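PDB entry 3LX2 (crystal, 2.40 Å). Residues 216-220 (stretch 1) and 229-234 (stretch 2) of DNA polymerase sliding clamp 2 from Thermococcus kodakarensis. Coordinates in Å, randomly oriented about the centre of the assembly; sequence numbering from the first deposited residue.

Stretch 1 216-220: DEVII
Stretch 2 (229-234) LLKYMV

Strands 217-220 and 229-234 of one chain pair antiparallel, axes 4.7 Å apart at closest approach and N-to-C directions 147° apart. Both backbones keep β values, from -73/138 at Glu 217 to -124/140 at Ile 220, and -101/131 at Leu 229 (t, p), -128/122 at Leu 230, -127/132 at Lys 231 and -77/133 at Met 233. Asp 216 (chi1 m) precedes the strand without touching stretch 2; its OD2 is hydrogen-bonded elsewhere in the structure. Glu 217 (m, t) is exposed. Val 218 (t) sets CG1 4.3 Å from Leu 230 CB, an apolar contact.

Ile 219 lies opposite Lys 231, CA to CA 5.0 Å. Ile 219 N donates to Lys 231 O at 2.9 Å and 173°, and Lys 231 N to Ile 219 O at 3.0 Å and 158°, so each residue satisfies the other's backbone polar groups. Ile 219 O also receives a CA-H contact from Leu 230 CA at 3.3 Å. Ile 219 (m, t) shares a face with Lys 231, CB to CB 4.1 Å, while the all-t lysine leads its amine away to a partner elsewhere. Ile 219 CD1 lies 4.4 Å from CE of Met 233 (m, m, t).

Side chains alternate faces, so Ile 220 (m, t) meets Leu 230 (m, t) on the other, as a non-hydrogen-bonded pair, CA to CA 4.9 Å. Both are buried, and Ile 220 CG1 packs 3.7 Å from Leu 230 CD2. Between the backbones, Ile 220 CA makes a CA-H...O contact with Leu 229 O at 3.3 Å.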

ATOM      1  N   ASP A 216      -0.211  18.116  14.658  1.00 47.69           N
ATOM      2  CA  ASP A 216       0.650  18.265  15.868  1.00 48.70           C
ATOM      3  C   ASP A 216       1.595  19.479  15.847  1.00 49.26           C
ATOM      4  O   ASP A 216       2.372  19.717  14.901  1.00 50.54           O
ATOM      5  CB  ASP A 216       1.464  16.990  16.162  1.00 48.17           C
ATOM      6  CG  ASP A 216       0.584  15.747  16.360  1.00 49.55           C
ATOM      7  OD1 ASP A 216      -0.592  15.892  16.762  1.00 54.29           O
ATOM      8  OD2 ASP A 216       1.045  14.624  16.090  1.00 49.32           O
ATOM      9  N   GLU A 217       1.531  20.252  16.908  1.00 49.34           N
ATOM     10  CA  GLU A 217       2.501  21.292  17.136  1.00 50.20           C
ATOM     11  C   GLU A 217       3.847  20.691  17.559  1.00 50.20           C
ATOM     12  O   GLU A 217       3.905  19.713  18.335  1.00 49.98           O
ATOM     13  CB  GLU A 217       1.992  22.258  18.183  1.00 50.75           C
ATOM     14  CG  GLU A 217       0.742  23.008  17.708  1.00 54.22           C
ATOM     15  CD  GLU A 217       0.117  23.948  18.752  1.00 58.14           C
ATOM     16  OE1 GLU A 217       0.838  24.544  19.602  1.00 56.34           O
ATOM     17  OE2 GLU A 217      -1.131  24.085  18.690  1.00 60.76           O
ATOM     18  N   VAL A 218       4.909  21.262  16.979  1.00 49.18           N
ATOM     19  CA  VAL A 218       6.256  20.899  17.275  1.00 47.75           C
ATOM     20  C   VAL A 218       6.974  22.165  17.637  1.00 48.24           C
ATOM     21  O   VAL A 218       6.924  23.135  16.910  1.00 48.16           O
ATOM     22  CB  VAL A 218       7.007  20.362  16.034  1.00 47.84           C
ATOM     23  CG1 VAL A 218       8.517  20.086  16.380  1.00 43.21           C
ATOM     24  CG2 VAL A 218       6.276  19.149  15.402  1.00 47.46           C
ATOM     25  N   ILE A 219       7.711  22.102  18.734  1.00 48.71           N
ATOM     26  CA  ILE A 219       8.540  23.185  19.220  1.00 49.27           C
ATOM     27  C   ILE A 219       9.983  22.993  18.732  1.00 49.94           C
ATOM     28  O   ILE A 219      10.535  21.914  18.832  1.00 48.05           O
ATOM     29  CB  ILE A 219       8.488  23.203  20.783  1.00 49.11           C
ATOM     30  CG1 ILE A 219       7.054  23.543  21.240  1.00 49.59           C
ATOM     31  CG2 ILE A 219       9.612  24.094  21.390  1.00 46.32           C
ATOM     32  CD1 ILE A 219       6.831  23.597  22.781  1.00 49.04           C
ATOM     33  N   ILE A 220      10.581  24.073  18.241  1.00 51.83           N
ATOM     34  CA  ILE A 220      11.932  24.061  17.681  1.00 54.49           C
ATOM     35  C   ILE A 220      12.800  25.077  18.388  1.00 55.63           C
ATOM     36  O   ILE A 220      12.322  26.146  18.686  1.00 56.06           O
ATOM     37  CB  ILE A 220      11.899  24.457  16.224  1.00 54.52           C
ATOM     38  CG1 ILE A 220      11.194  23.407  15.399  1.00 55.18           C
ATOM     39  CG2 ILE A 220      13.317  24.636  15.681  1.00 57.22           C
ATOM     40  CD1 ILE A 220      10.801  23.962  14.042  1.00 58.97           C
ATOM     41  N   LEU A 229      16.838  21.442  19.024  1.00 49.66           N
ATOM     42  CA  LEU A 229      15.719  20.824  19.802  1.00 48.45           C
ATOM     43  C   LEU A 229      14.443  20.681  18.978  1.00 47.57           C
ATOM     44  O   LEU A 229      14.027  21.613  18.307  1.00 47.55           O
ATOM     45  CB  LEU A 229      15.409  21.551  21.113  1.00 47.04           C
ATOM     46  CG  LEU A 229      14.112  21.081  21.842  1.00 49.37           C
ATOM     47  CD1 LEU A 229      14.226  19.650  22.474  1.00 50.26           C
ATOM     48  CD2 LEU A 229      13.531  22.098  22.885  1.00 42.96           C
ATOM     49  N   LEU A 230      13.858  19.494  18.997  1.00 46.74           N
ATOM     50  CA  LEU A 230      12.501  19.305  18.518  1.00 46.59           C
ATOM     51  C   LEU A 230      11.781  18.593  19.667  1.00 46.41           C
ATOM     52  O   LEU A 230      12.198  17.503  20.130  1.00 44.02           O
ATOM     53  CB  LEU A 230      12.430  18.422  17.280  1.00 46.95           C
ATOM     54  CG  LEU A 230      13.168  18.685  15.971  1.00 47.14           C
ATOM     55  CD1 LEU A 230      12.653  17.720  14.955  1.00 42.66           C
ATOM     56  CD2 LEU A 230      12.928  20.094  15.475  1.00 51.05           C
ATOM     57  N   LYS A 231      10.715  19.246  20.111  1.00 46.73           N
ATOM     58  CA  LYS A 231       9.960  18.831  21.265  1.00 48.89           C
ATOM     59  C   LYS A 231       8.477  18.709  20.900  1.00 49.34           C
ATOM     60  O   LYS A 231       7.898  19.606  20.248  1.00 48.18           O
ATOM     61  CB  LYS A 231      10.159  19.849  22.379  1.00 49.02           C
ATOM     62  CG  LYS A 231       9.246  19.701  23.622  1.00 52.28           C
ATOM     63  CD  LYS A 231       9.778  20.689  24.667  1.00 56.29           C
ATOM     64  CE  LYS A 231       8.914  20.727  25.903  1.00 58.25           C
ATOM     65  NZ  LYS A 231       9.691  21.269  27.057  1.00 56.97           N
ATOM     66  N   TYR A 232       7.886  17.582  21.284  1.00 49.67           N
ATOM     67  CA  TYR A 232       6.443  17.467  21.211  1.00 51.75           C
ATOM     68  C   TYR A 232       5.739  17.180  22.521  1.00 52.14           C
ATOM     69  O   TYR A 232       6.148  16.300  23.297  1.00 51.56           O
ATOM     70  CB  TYR A 232       5.923  16.596  20.053  1.00 51.83           C
ATOM     71  CG  TYR A 232       6.442  15.170  19.807  1.00 56.26           C
ATOM     72  CD1 TYR A 232       7.550  14.924  18.949  1.00 60.35           C
ATOM     73  CD2 TYR A 232       5.744  14.046  20.298  1.00 61.42           C
ATOM     74  CE1 TYR A 232       7.996  13.596  18.659  1.00 62.54           C
ATOM     75  CE2 TYR A 232       6.190  12.685  19.990  1.00 61.93           C
ATOM     76  CZ  TYR A 232       7.307  12.485  19.180  1.00 63.57           C
ATOM     77  OH  TYR A 232       7.730  11.190  18.864  1.00 67.11           O
ATOM     78  N   MET A 233       4.701  17.970  22.769  1.00 53.64           N
ATOM     79  CA  MET A 233       3.841  17.818  23.944  1.00 55.38           C
ATOM     80  C   MET A 233       2.931  16.653  23.673  1.00 56.54           C
ATOM     81  O   MET A 233       2.432  16.533  22.572  1.00 56.48           O
ATOM     82  CB  MET A 233       3.035  19.080  24.163  1.00 54.60           C
ATOM     83  CG  MET A 233       3.883  20.255  24.524  1.00 55.59           C
ATOM     84  SD  MET A 233       5.176  19.789  25.691  1.00 59.39           S
ATOM     85  CE  MET A 233       5.550  21.413  26.397  1.00 55.41           C
ATOM     86  N   VAL A 234       2.774  15.736  24.624  1.00 59.14           N
ATOM     87  CA  VAL A 234       1.866  14.571  24.376  1.00 61.11           C
ATOM     88  C   VAL A 234       0.632  14.687  25.265  1.00 61.79           C
ATOM     89  O   VAL A 234       0.730  14.749  26.476  1.00 62.25           O
ATOM     90  CB  VAL A 234       2.583  13.176  24.338  1.00 61.11           C
ATOM     91  CG1 VAL A 234       3.999  13.255  24.877  1.00 61.70           C
ATOM     92  CG2 VAL A 234       1.767  12.058  25.019  1.00 62.38           C
TER